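Local coordinates for Acarbose/maltose binding protein GacH (Streptomyces glaucescens, PDB 3K01) that acts as the solute receptor of an ABC transporter, binding acarbose and an acarbose homolog and probably maltose, at residues A[141-147]-A[256-262]; A[166-170]-A[227-233]; A[183-187]-A[239-245]; A[246-252]-A[266-272]. All coordinates share one frame; numbering follows the deposited sequence. Where two conformers were deposited one is given.

Interaction 1 of 4, residues A[141-147]-A[256-262]; sequences DTLALFY and MMVNGPW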
# COMPACT_ATOMS: atom_id res chain seq x y z
N ASP A 141 -0.09 -3.95 -2.45
CA ASP A 141 -1.51 -3.77 -2.18
C ASP A 141 -1.88 -2.31 -2.45
O ASP A 141 -1.05 -1.49 -2.88
CB ASP A 141 -1.87 -4.24 -0.77
CG ASP A 141 -1.12 -3.52 0.31
OD1 ASP A 141 -0.81 -2.32 0.14
OD2 ASP A 141 -0.83 -4.14 1.36
N THR A 142 -3.16 -2.00 -2.29
CA THR A 142 -3.67 -0.66 -2.57
C THR A 142 -5.04 -0.53 -1.92
O THR A 142 -5.53 -1.47 -1.29
CB THR A 142 -3.75 -0.41 -4.10
OG1 THR A 142 -3.96 0.98 -4.38
CG2 THR A 142 -4.82 -1.24 -4.78
N LEU A 143 -5.64 0.63 -2.11
CA LEU A 143 -7.03 0.86 -1.68
C LEU A 143 -7.97 0.64 -2.85
O LEU A 143 -7.59 0.79 -4.00
CB LEU A 143 -7.19 2.31 -1.18
CG LEU A 143 -6.41 2.69 0.07
CD1 LEU A 143 -6.62 4.17 0.45
CD2 LEU A 143 -6.77 1.79 1.27
N ALA A 144 -9.22 0.30 -2.51
CA ALA A 144 -10.23 -0.06 -3.49
C ALA A 144 -11.60 0.34 -2.96
O ALA A 144 -11.76 0.52 -1.76
CB ALA A 144 -10.19 -1.57 -3.77
N LEU A 145 -12.56 0.47 -3.88
CA LEU A 145 -13.94 0.75 -3.47
C LEU A 145 -14.67 -0.56 -3.16
O LEU A 145 -14.91 -1.37 -4.06
CB LEU A 145 -14.64 1.48 -4.60
CG LEU A 145 -16.06 1.96 -4.29
CD1 LEU A 145 -16.10 3.04 -3.26
CD2 LEU A 145 -16.73 2.40 -5.60
N PHE A 146 -15.00 -0.77 -1.89
CA PHE A 146 -15.83 -1.90 -1.47
C PHE A 146 -17.30 -1.48 -1.60
O PHE A 146 -17.67 -0.35 -1.29
CB PHE A 146 -15.61 -2.22 0.00
CG PHE A 146 -14.31 -2.90 0.34
CD1 PHE A 146 -14.32 -3.92 1.27
CD2 PHE A 146 -13.07 -2.50 -0.18
CE1 PHE A 146 -13.16 -4.56 1.68
CE2 PHE A 146 -11.90 -3.15 0.21
CZ PHE A 146 -11.95 -4.19 1.14
N TYR A 147 -18.16 -2.39 -2.04
CA TYR A 147 -19.57 -2.07 -2.16
C TYR A 147 -20.44 -3.25 -1.75
O TYR A 147 -20.09 -4.42 -1.92
CB TYR A 147 -19.94 -1.55 -3.57
CG TYR A 147 -19.64 -2.47 -4.72
CD1 TYR A 147 -18.37 -2.49 -5.31
CD2 TYR A 147 -20.65 -3.29 -5.25
CE1 TYR A 147 -18.11 -3.31 -6.38
CE2 TYR A 147 -20.38 -4.11 -6.31
CZ TYR A 147 -19.12 -4.11 -6.87
OH TYR A 147 -18.83 -4.94 -7.94
N MET A 256 -20.94 1.74 0.64
CA MET A 256 -19.59 1.75 0.05
C MET A 256 -18.59 2.26 1.04
O MET A 256 -18.92 3.10 1.87
CB MET A 256 -19.57 2.65 -1.19
CG MET A 256 -20.48 2.15 -2.31
SD MET A 256 -20.47 3.17 -3.80
CE MET A 256 -21.62 4.46 -3.28
N MET A 257 -17.34 1.82 0.90
CA MET A 257 -16.22 2.41 1.66
C MET A 257 -15.00 2.18 0.79
O MET A 257 -15.03 1.40 -0.14
CB MET A 257 -16.02 1.76 3.03
CG MET A 257 -15.58 0.31 2.94
SD MET A 257 -15.12 -0.33 4.58
CE MET A 257 -14.85 -2.07 4.26
N VAL A 258 -13.91 2.88 1.10
CA VAL A 258 -12.63 2.59 0.45
C VAL A 258 -11.75 1.86 1.47
O VAL A 258 -11.70 2.24 2.64
CB VAL A 258 -11.98 3.88 -0.01
CG1 VAL A 258 -10.53 3.66 -0.48
CG2 VAL A 258 -12.82 4.50 -1.10
N ASN A 259 -11.10 0.79 1.04
CA ASN A 259 -10.33 0.00 1.99
C ASN A 259 -9.37 -0.91 1.26
O ASN A 259 -9.36 -0.94 0.01
CB ASN A 259 -11.27 -0.77 2.93
CG ASN A 259 -10.75 -0.83 4.34
OD1 ASN A 259 -9.53 -0.86 4.57
ND2 ASN A 259 -11.66 -0.80 5.31
N GLY A 260 -8.57 -1.65 2.02
CA GLY A 260 -7.57 -2.53 1.42
C GLY A 260 -7.82 -3.98 1.73
O GLY A 260 -8.77 -4.35 2.42
N PRO A 261 -6.94 -4.87 1.23
CA PRO A 261 -7.10 -6.31 1.42
C PRO A 261 -7.19 -6.71 2.89
O PRO A 261 -7.87 -7.69 3.22
CB PRO A 261 -5.83 -6.89 0.77
CG PRO A 261 -5.50 -5.83 -0.30
CD PRO A 261 -5.78 -4.54 0.39
N TRP A 262 -6.54 -5.96 3.76
CA TRP A 262 -6.53 -6.23 5.19
C TRP A 262 -7.93 -6.15 5.82
O TRP A 262 -8.12 -6.60 6.95
CB TRP A 262 -5.58 -5.26 5.93
CG TRP A 262 -5.90 -3.85 5.62
CD1 TRP A 262 -6.85 -3.08 6.23
CD2 TRP A 262 -5.31 -3.03 4.61
NE1 TRP A 262 -6.89 -1.83 5.66
CE2 TRP A 262 -5.94 -1.77 4.67
CE3 TRP A 262 -4.31 -3.23 3.66
CZ2 TRP A 262 -5.61 -0.71 3.80
CZ3 TRP A 262 -3.96 -2.16 2.80
CH2 TRP A 262 -4.63 -0.93 2.87

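Interaction 2 of 4, residues A[166-170]-A[227-233]; sequences LKTAA and DLVDSKA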
# COMPACT_ATOMS: atom_id res chain seq x y z
N LEU A 166 -20.53 8.68 -8.24
CA LEU A 166 -20.75 8.23 -6.87
C LEU A 166 -21.78 9.10 -6.18
O LEU A 166 -22.61 8.59 -5.43
CB LEU A 166 -19.43 8.19 -6.09
CG LEU A 166 -19.52 7.62 -4.66
CD1 LEU A 166 -18.26 6.83 -4.35
CD2 LEU A 166 -19.75 8.71 -3.61
N LYS A 167 -21.74 10.40 -6.40
CA LYS A 167 -22.74 11.28 -5.79
C LYS A 167 -24.15 10.92 -6.21
O LYS A 167 -25.07 10.89 -5.39
CB LYS A 167 -22.44 12.74 -6.11
CG LYS A 167 -21.19 13.22 -5.39
CD LYS A 167 -20.83 14.61 -5.81
CE LYS A 167 -21.72 15.61 -5.12
NZ LYS A 167 -21.42 17.02 -5.51
N THR A 168 -24.32 10.65 -7.50
CA THR A 168 -25.63 10.26 -8.02
C THR A 168 -26.03 8.91 -7.42
O THR A 168 -27.18 8.71 -6.96
CB THR A 168 -25.61 10.23 -9.54
OG1 THR A 168 -25.35 11.57 -9.97
CG2 THR A 168 -26.96 9.73 -10.09
N ALA A 169 -25.11 7.97 -7.42
CA ALA A 169 -25.43 6.65 -6.91
C ALA A 169 -25.80 6.74 -5.43
O ALA A 169 -26.76 6.08 -4.99
CB ALA A 169 -24.25 5.72 -7.10
N ALA A 170 -25.07 7.54 -4.67
CA ALA A 170 -25.36 7.72 -3.25
C ALA A 170 -26.77 8.24 -3.02
O ALA A 170 -27.49 7.74 -2.13
CB ALA A 170 -24.37 8.67 -2.63
N ASP A 227 -17.17 18.31 -0.07
CA ASP A 227 -18.40 18.25 -0.84
C ASP A 227 -19.09 16.89 -0.65
O ASP A 227 -20.33 16.84 -0.58
CB ASP A 227 -18.17 18.51 -2.34
CG ASP A 227 -19.42 18.27 -3.18
OD1 ASP A 227 -20.35 19.08 -3.09
OD2 ASP A 227 -19.43 17.28 -3.90
N LEU A 228 -18.33 15.81 -0.60
CA LEU A 228 -18.97 14.51 -0.43
C LEU A 228 -19.75 14.43 0.87
O LEU A 228 -20.87 13.90 0.93
CB LEU A 228 -17.91 13.42 -0.51
CG LEU A 228 -17.50 13.07 -1.95
CD1 LEU A 228 -16.29 12.17 -1.97
CD2 LEU A 228 -18.63 12.37 -2.71
N VAL A 229 -19.21 15.02 1.91
CA VAL A 229 -19.90 15.02 3.20
C VAL A 229 -21.02 16.07 3.23
O VAL A 229 -22.16 15.76 3.64
CB VAL A 229 -18.89 15.20 4.37
CG1 VAL A 229 -19.61 15.21 5.68
CG2 VAL A 229 -17.83 14.06 4.37
N ASP A 230 -20.76 17.28 2.74
CA ASP A 230 -21.78 18.33 2.76
C ASP A 230 -23.02 17.91 1.99
O ASP A 230 -24.14 18.21 2.39
CB ASP A 230 -21.28 19.60 2.08
CG ASP A 230 -20.37 20.41 2.93
OD1 ASP A 230 -20.28 20.19 4.15
OD2 ASP A 230 -19.76 21.34 2.32
N SER A 231 -22.81 17.24 0.86
CA SER A 231 -23.92 16.84 -0.02
C SER A 231 -24.66 15.63 0.50
O SER A 231 -25.67 15.24 -0.10
CB SER A 231 -23.40 16.52 -1.43
OG SER A 231 -22.60 15.35 -1.37
N LYS A 232 -24.16 15.02 1.57
CA LYS A 232 -24.77 13.83 2.18
C LYS A 232 -24.50 12.54 1.42
O LYS A 232 -25.05 11.49 1.80
CB LYS A 232 -26.27 14.00 2.44
CG LYS A 232 -26.57 15.23 3.32
CD LYS A 232 -28.06 15.36 3.60
CE LYS A 232 -28.81 15.67 2.34
NZ LYS A 232 -30.27 15.42 2.52
N ALA A 233 -23.65 12.59 0.40
CA ALA A 233 -23.22 11.36 -0.26
C ALA A 233 -22.41 10.48 0.68
O ALA A 233 -22.38 9.27 0.51
CB ALA A 233 -22.41 11.68 -1.49
O HOH W 1 -22.96 18.98 -4.38
O HOH W 2 -25.93 9.16 0.46

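Interaction 3 of 4, residues A[183-187]-A[239-245]; sequences YLRGD and SDGWNNM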
# COMPACT_ATOMS: atom_id res chain seq x y z
N TYR A 183 -18.93 5.68 3.23
CA TYR A 183 -18.19 6.10 4.42
C TYR A 183 -16.86 6.64 3.96
O TYR A 183 -16.11 5.89 3.35
CB TYR A 183 -17.97 4.97 5.44
CG TYR A 183 -17.38 5.52 6.71
CD1 TYR A 183 -18.20 5.88 7.77
CD2 TYR A 183 -16.02 5.80 6.82
CE1 TYR A 183 -17.68 6.46 8.92
CE2 TYR A 183 -15.50 6.36 7.98
CZ TYR A 183 -16.32 6.67 9.00
OH TYR A 183 -15.77 7.25 10.12
N LEU A 184 -16.60 7.94 4.19
CA LEU A 184 -15.37 8.57 3.76
C LEU A 184 -14.47 8.61 4.98
O LEU A 184 -14.81 9.26 5.99
CB LEU A 184 -15.68 9.98 3.23
CG LEU A 184 -14.46 10.77 2.71
CD1 LEU A 184 -14.86 11.65 1.58
CD2 LEU A 184 -13.83 11.61 3.80
N ARG A 185 -13.35 7.90 4.94
CA ARG A 185 -12.45 7.87 6.08
C ARG A 185 -11.80 9.24 6.25
O ARG A 185 -11.08 9.69 5.35
CB ARG A 185 -11.38 6.80 5.87
CG ARG A 185 -10.28 6.75 6.92
CD ARG A 185 -10.70 5.84 8.01
NE ARG A 185 -9.69 5.61 9.08
CZ ARG A 185 -8.74 4.69 9.08
NH1 ARG A 185 -8.59 3.86 8.05
NH2 ARG A 185 -7.95 4.58 10.14
N GLY A 186 -12.02 9.87 7.39
CA GLY A 186 -11.58 11.26 7.55
C GLY A 186 -10.39 11.47 8.45
O GLY A 186 -9.95 12.61 8.57
N ASP A 187 -9.90 10.41 9.10
CA ASP A 187 -8.91 10.59 10.16
C ASP A 187 -7.59 9.93 9.81
O ASP A 187 -6.72 9.83 10.69
CB ASP A 187 -9.42 10.04 11.51
CG ASP A 187 -9.57 8.53 11.51
OD1 ASP A 187 -9.80 7.95 10.44
OD2 ASP A 187 -9.49 7.90 12.61
N SER A 239 -12.67 10.83 14.78
CA SER A 239 -11.97 9.90 15.66
C SER A 239 -12.43 8.48 15.38
O SER A 239 -13.53 8.28 14.84
CB SER A 239 -12.24 10.25 17.13
OG SER A 239 -11.71 11.54 17.43
N ASP A 240 -11.61 7.51 15.76
CA ASP A 240 -11.98 6.09 15.68
C ASP A 240 -12.44 5.72 14.26
O ASP A 240 -13.38 4.94 14.10
CB ASP A 240 -13.06 5.78 16.74
CG ASP A 240 -13.17 4.30 17.11
OD1 ASP A 240 -12.22 3.54 16.92
OD2 ASP A 240 -14.26 3.93 17.61
N GLY A 241 -11.79 6.29 13.25
CA GLY A 241 -12.27 6.11 11.88
C GLY A 241 -12.25 4.70 11.39
O GLY A 241 -13.13 4.33 10.60
N TRP A 242 -11.27 3.90 11.79
CA TRP A 242 -11.25 2.50 11.35
C TRP A 242 -12.51 1.77 11.84
O TRP A 242 -13.26 1.14 11.05
CB TRP A 242 -9.98 1.79 11.85
CG TRP A 242 -10.04 0.35 11.51
CD1 TRP A 242 -10.36 -0.68 12.34
CD2 TRP A 242 -9.87 -0.19 10.22
NE1 TRP A 242 -10.39 -1.86 11.63
CE2 TRP A 242 -10.09 -1.57 10.32
CE3 TRP A 242 -9.55 0.37 8.97
CZ2 TRP A 242 -9.97 -2.43 9.20
CZ3 TRP A 242 -9.44 -0.47 7.88
CH2 TRP A 242 -9.65 -1.85 8.01
N ASN A 243 -12.77 1.81 13.14
CA ASN A 243 -13.94 1.12 13.66
C ASN A 243 -15.21 1.72 13.14
O ASN A 243 -16.16 1.00 12.81
CB ASN A 243 -13.95 1.11 15.19
CG ASN A 243 -12.92 0.20 15.78
OD1 ASN A 243 -12.20 0.59 16.71
ND2 ASN A 243 -12.85 -1.01 15.30
N ASN A 244 -15.27 3.03 13.05
CA ASN A 244 -16.49 3.65 12.56
C ASN A 244 -16.77 3.23 11.10
O ASN A 244 -17.92 2.94 10.73
CB ASN A 244 -16.42 5.19 12.67
CG ASN A 244 -16.69 5.70 14.08
OD1 ASN A 244 -16.00 6.62 14.57
ND2 ASN A 244 -17.67 5.15 14.72
N MET A 245 -15.73 3.20 10.29
CA MET A 245 -15.90 2.81 8.90
C MET A 245 -16.32 1.35 8.78
O MET A 245 -17.30 1.05 8.09
CB MET A 245 -14.58 3.01 8.17
CG MET A 245 -14.64 2.60 6.73
SD MET A 245 -13.28 3.19 5.74
CE MET A 245 -11.92 2.43 6.63
O HOH W 3 -8.90 5.27 12.87

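Interaction 4 of 4, residues A[246-252]-A[266-272]; sequences QNAFKSG and DVKAGAR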
# COMPACT_ATOMS: atom_id res chain seq x y z
N GLN A 246 -15.61 0.46 9.45
CA GLN A 246 -15.96 -0.97 9.41
C GLN A 246 -17.37 -1.21 9.93
O GLN A 246 -18.14 -1.94 9.31
CB GLN A 246 -14.96 -1.82 10.19
CG GLN A 246 -13.54 -1.83 9.60
CD GLN A 246 -13.53 -2.38 8.21
OE1 GLN A 246 -13.50 -1.63 7.22
NE2 GLN A 246 -13.59 -3.69 8.10
N ASN A 247 -17.74 -0.56 11.02
CA ASN A 247 -19.07 -0.78 11.57
C ASN A 247 -20.13 -0.27 10.61
O ASN A 247 -21.19 -0.91 10.43
CB ASN A 247 -19.24 -0.09 12.94
CG ASN A 247 -18.37 -0.72 14.03
OD1 ASN A 247 -17.91 -1.83 13.90
ND2 ASN A 247 -18.14 0.04 15.09
N ALA A 248 -19.88 0.88 10.00
CA ALA A 248 -20.85 1.46 9.06
C ALA A 248 -21.03 0.54 7.85
O ALA A 248 -22.18 0.34 7.38
CB ALA A 248 -20.42 2.85 8.61
N PHE A 249 -19.93 0.02 7.32
CA PHE A 249 -20.05 -0.79 6.12
C PHE A 249 -20.63 -2.17 6.44
O PHE A 249 -21.48 -2.69 5.70
CB PHE A 249 -18.69 -0.91 5.43
CG PHE A 249 -18.74 -1.64 4.14
CD1 PHE A 249 -19.19 -0.99 3.00
CD2 PHE A 249 -18.41 -2.98 4.06
CE1 PHE A 249 -19.22 -1.66 1.77
CE2 PHE A 249 -18.47 -3.65 2.82
CZ PHE A 249 -18.88 -2.99 1.68
N LYS A 250 -20.16 -2.80 7.51
CA LYS A 250 -20.66 -4.13 7.89
C LYS A 250 -22.14 -4.14 8.21
O LYS A 250 -22.83 -5.17 7.97
CB LYS A 250 -19.88 -4.66 9.08
CG LYS A 250 -18.44 -5.10 8.66
CD LYS A 250 -17.50 -5.25 9.85
CE LYS A 250 -17.88 -6.40 10.76
NZ LYS A 250 -16.93 -6.49 11.90
N SER A 251 -22.63 -3.04 8.74
CA SER A 251 -24.04 -2.94 9.13
C SER A 251 -24.95 -2.41 8.03
O SER A 251 -26.17 -2.47 8.18
CB SER A 251 -24.18 -2.01 10.33
OG SER A 251 -23.89 -0.68 9.96
N GLY A 252 -24.40 -1.88 6.94
CA GLY A 252 -25.25 -1.29 5.91
C GLY A 252 -25.68 0.13 6.19
O GLY A 252 -26.51 0.68 5.46
N ASP A 266 -12.59 -9.09 8.02
CA ASP A 266 -13.49 -8.42 8.93
C ASP A 266 -14.84 -8.14 8.26
O ASP A 266 -15.90 -8.31 8.88
CB ASP A 266 -12.85 -7.13 9.45
CG ASP A 266 -13.68 -6.45 10.52
OD1 ASP A 266 -14.20 -7.12 11.43
OD2 ASP A 266 -13.85 -5.21 10.45
N VAL A 267 -14.83 -7.73 6.99
CA VAL A 267 -16.08 -7.45 6.30
C VAL A 267 -16.93 -8.72 6.23
O VAL A 267 -18.15 -8.69 6.42
CB VAL A 267 -15.84 -6.87 4.87
CG1 VAL A 267 -17.14 -6.95 4.04
CG2 VAL A 267 -15.29 -5.44 5.00
N LYS A 268 -16.28 -9.84 5.94
CA LYS A 268 -17.00 -11.11 5.83
C LYS A 268 -17.63 -11.56 7.14
O LYS A 268 -18.51 -12.42 7.14
CB LYS A 268 -16.07 -12.20 5.31
CG LYS A 268 -15.66 -12.12 3.89
CD LYS A 268 -14.86 -13.39 3.72
CE LYS A 268 -14.14 -13.51 2.47
NZ LYS A 268 -13.26 -14.70 2.69
N ALA A 269 -17.19 -10.99 8.25
CA ALA A 269 -17.82 -11.26 9.55
C ALA A 269 -19.00 -10.33 9.84
O ALA A 269 -19.63 -10.40 10.88
CB ALA A 269 -16.77 -11.14 10.66
N GLY A 270 -19.28 -9.41 8.92
CA GLY A 270 -20.31 -8.39 9.11
C GLY A 270 -21.71 -8.89 8.87
O GLY A 270 -21.93 -9.84 8.08
N ALA A 271 -22.68 -8.23 9.49
CA ALA A 271 -24.04 -8.73 9.47
C ALA A 271 -24.65 -8.72 8.08
O ALA A 271 -25.53 -9.54 7.80
CB ALA A 271 -24.90 -7.94 10.42
N ARG A 272 -24.19 -7.84 7.19
CA ARG A 272 -24.74 -7.83 5.84
C ARG A 272 -23.95 -8.67 4.85
O ARG A 272 -24.27 -8.70 3.66
CB ARG A 272 -24.95 -6.40 5.37
CG ARG A 272 -26.25 -5.82 5.99
CD ARG A 272 -26.47 -4.47 5.51
NE ARG A 272 -27.60 -3.89 6.19
CZ ARG A 272 -28.80 -3.83 5.67
NH1 ARG A 272 -29.03 -4.36 4.47
NH2 ARG A 272 -29.80 -3.27 6.34

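Interaction 1 of 4, residues A[141-147]-A[256-262]
Phe-146 and Met-257 face each other as a hydrogen-bonded pair where strand 132-148 runs antiparallel to strand 254-259. Phe-146 N reaches Met-257 O at 2.8 Å, and Met-257 N returns a longer bond to Phe-146 O. Two residues back from Phe-146, and two on from Met-257, Ala-144 and Asn-259 repeat the pattern, with Ala-144 N 2.8 Å from Asn-259 O. Between these pairs Leu-145 and Val-258 sit opposite one another on the other face of the sheet.

Phe-146 CB rests on CG and the carbonyl oxygen of Met-257. With CG anti to the carbonyl carbon (chi1 -74°), the ring is carried back over Asn-259. CD1 meets the Met-257 methyl, CE, at 3.6 Å, with CG and CE1 close to the same methyl and the sulfur standing obliquely to the ring in a Met-aromatic contact. Farther along the same side of the ring, CD2 lies by Asn-259 N and CB, and CE2 comes to 3.4 Å from Asn-259 O; that CB sits over the face as a CH-pi contact, 4.0 Å from the ring centroid. At the tip, CZ comes within 3.4 Å of Gly-260 O, which lies at the ring edge.

This pairing belongs to the mixed central sheet of one lobe of a periplasmic-binding-protein fold, in which strand 279-283 also flanks strand 132-148.

Past Asn-259 the strand ends, and Gly-260 N donates back to Asn-259 OD1. Leu-143 CD2 touches Trp-262 CZ2 at 3.7 Å, while the Asp-141 carboxylate, turned 77° from the indole, brings OD2 to the ring edge near CZ3.

Interaction 2 of 4, residues A[166-170]-A[227-233]
Lys-167 and Asp-227 cross at about a right angle, the lysine reaching out from helix 163-177 and the aspartate from the last turns of helix 216-230. The lysine chain runs extended through CG and then bends at chi3 (78°), which swings CE and NZ onto the carboxylate. NZ binds Asp-227 OD2 on its syn lone pair, a salt bridge of 2.6 Å. A water closes the other side, accepting from Lys-167 NZ and donating to Asp-227 OD1, so both carboxylate oxygens are tied to the same ammonium group.

Behind the charged end, nearer the two backbones, the contact is apolar. Lys-167 CG lies against Leu-228 CD2 at 3.8 Å, and the same methyl meets Leu-166 CD2 at 3.9 Å, the two leucines again crossing nearly perpendicularly. Next to them, Ala-170 CB packs on Ala-233 CB at 3.8 Å.

Ser-231 fastens the helix end: its OG and its N both bond to Asp-227 O, from opposite faces of the carbonyl plane. Lys-232 then takes a positive phi (77°) and turns the chain back so that Ala-233 faces the other helix. Helix 163-177 thus packs on the C-terminal end of helix 216-230, with a salt bridge at the partly exposed rim, where the chain turns into strand 234-235 of the alpha/beta lobe.

Interaction 3 of 4, residues A[183-187]-A[239-245]
A loop packs here against the first turns of a helix: Tyr-183 to Asp-187, leaving strand 180-183, meet the N-terminal end of helix 241-251 in one alpha/beta lobe of the solute-binding protein. The Tyr-183 ring turns one face to the helix backbone. Met-245 CA sits over its centre, 3.6 Å from the centroid, as a CH-pi contact, and Met-245 CB touches CD2 at 3.4 Å. With CG anti to N (chi1 -172°), the tyrosine runs along the helix until OH comes up against Asn-244 CB; the hydroxyl itself is hydrogen-bonded to Asp-237.

Arg-185 bends at chi2 (89°) to lay its guanidinium against the backbone of Trp-242, whose CA stands over one face, while NH1 meets the indole edge at CE3. Trp-191 adds a cation-pi partner to the same arginine.

Asp-187 joins the two halves. Its OD1 takes Arg-185 NE on the syn lone pair at 2.7 Å, a salt bridge that holds the carboxylate beside the helix start. A water links Arg-185 NH2, Asp-187 OD2 and Trp-242 N. Gly-241 N, in the first turn, donates to Asp-187 OD2 at 2.9 Å, arriving 48° out of the carboxylate plane.

Interaction 4 of 4, residues A[246-252]-A[266-272]
Asp-266 takes a different donor on each carboxylate oxygen. Gln-246 NE2 points at OD2 in an almost straight bond of 2.8 Å (173° at the hydrogen), with OD2 in the amide plane of the glutamine, and the oxygen met on its anti side. Lys-250 NZ forms a salt bridge with OD1, also 2.8 Å, but from above the carboxylate plane. Two grips from one helix thus fix the rotation of the acid.

The lysine gets there by lying across helix 264-268 and the turn after it: CG rests on Val-267 CA, CE comes to 3.5 Å from Gly-270 CA, and the bend at chi3 (67°) delivers NZ to the acid. Deeper in, Val-267 CG1 meets the edge of the Phe-249 ring at CE2, 3.8 Å away. Phe-273 meets the same phenylalanine ring nearly parallel, and Phe-146 and Met-257 of the sheet touch both Val-267 and Phe-249.

Farther along, the helix end is met by Arg-272. Its backbone N donates to Lys-250 O at 3.1 Å, nearly in line with the carbonyl. The side chain, extended from CG, sends NE to Ser-251 O at 2.8 Å, above that carbonyl's plane. What presents these two carbonyls is the finish of helix 241-251, where Gly-252 takes positive phi and bonds back into the last turn: a Schellman motif.

How the interactions relate
Strand 132-148 supplies the first partner of interaction 1, which closes only when the chain returns in strand 254-259, more than a hundred residues later. Interactions 2 and 3 both fall within that long excursion and cross each other: helix 163-177 and the loop after strand 180-183 come first, then the end of helix 216-230 and the start of helix 241-251. Interaction 4 follows in series, closing a short loop through strand 254-259, and so crosses interaction 1. Tyr-183 N probably bonds to Met-256 O, joining interactions 1 and 3, while Leu-228 meets Leu-184 between interactions 2 and 3. Helix 241-251 serves both 3 and 4, covering the sheet of interaction 1.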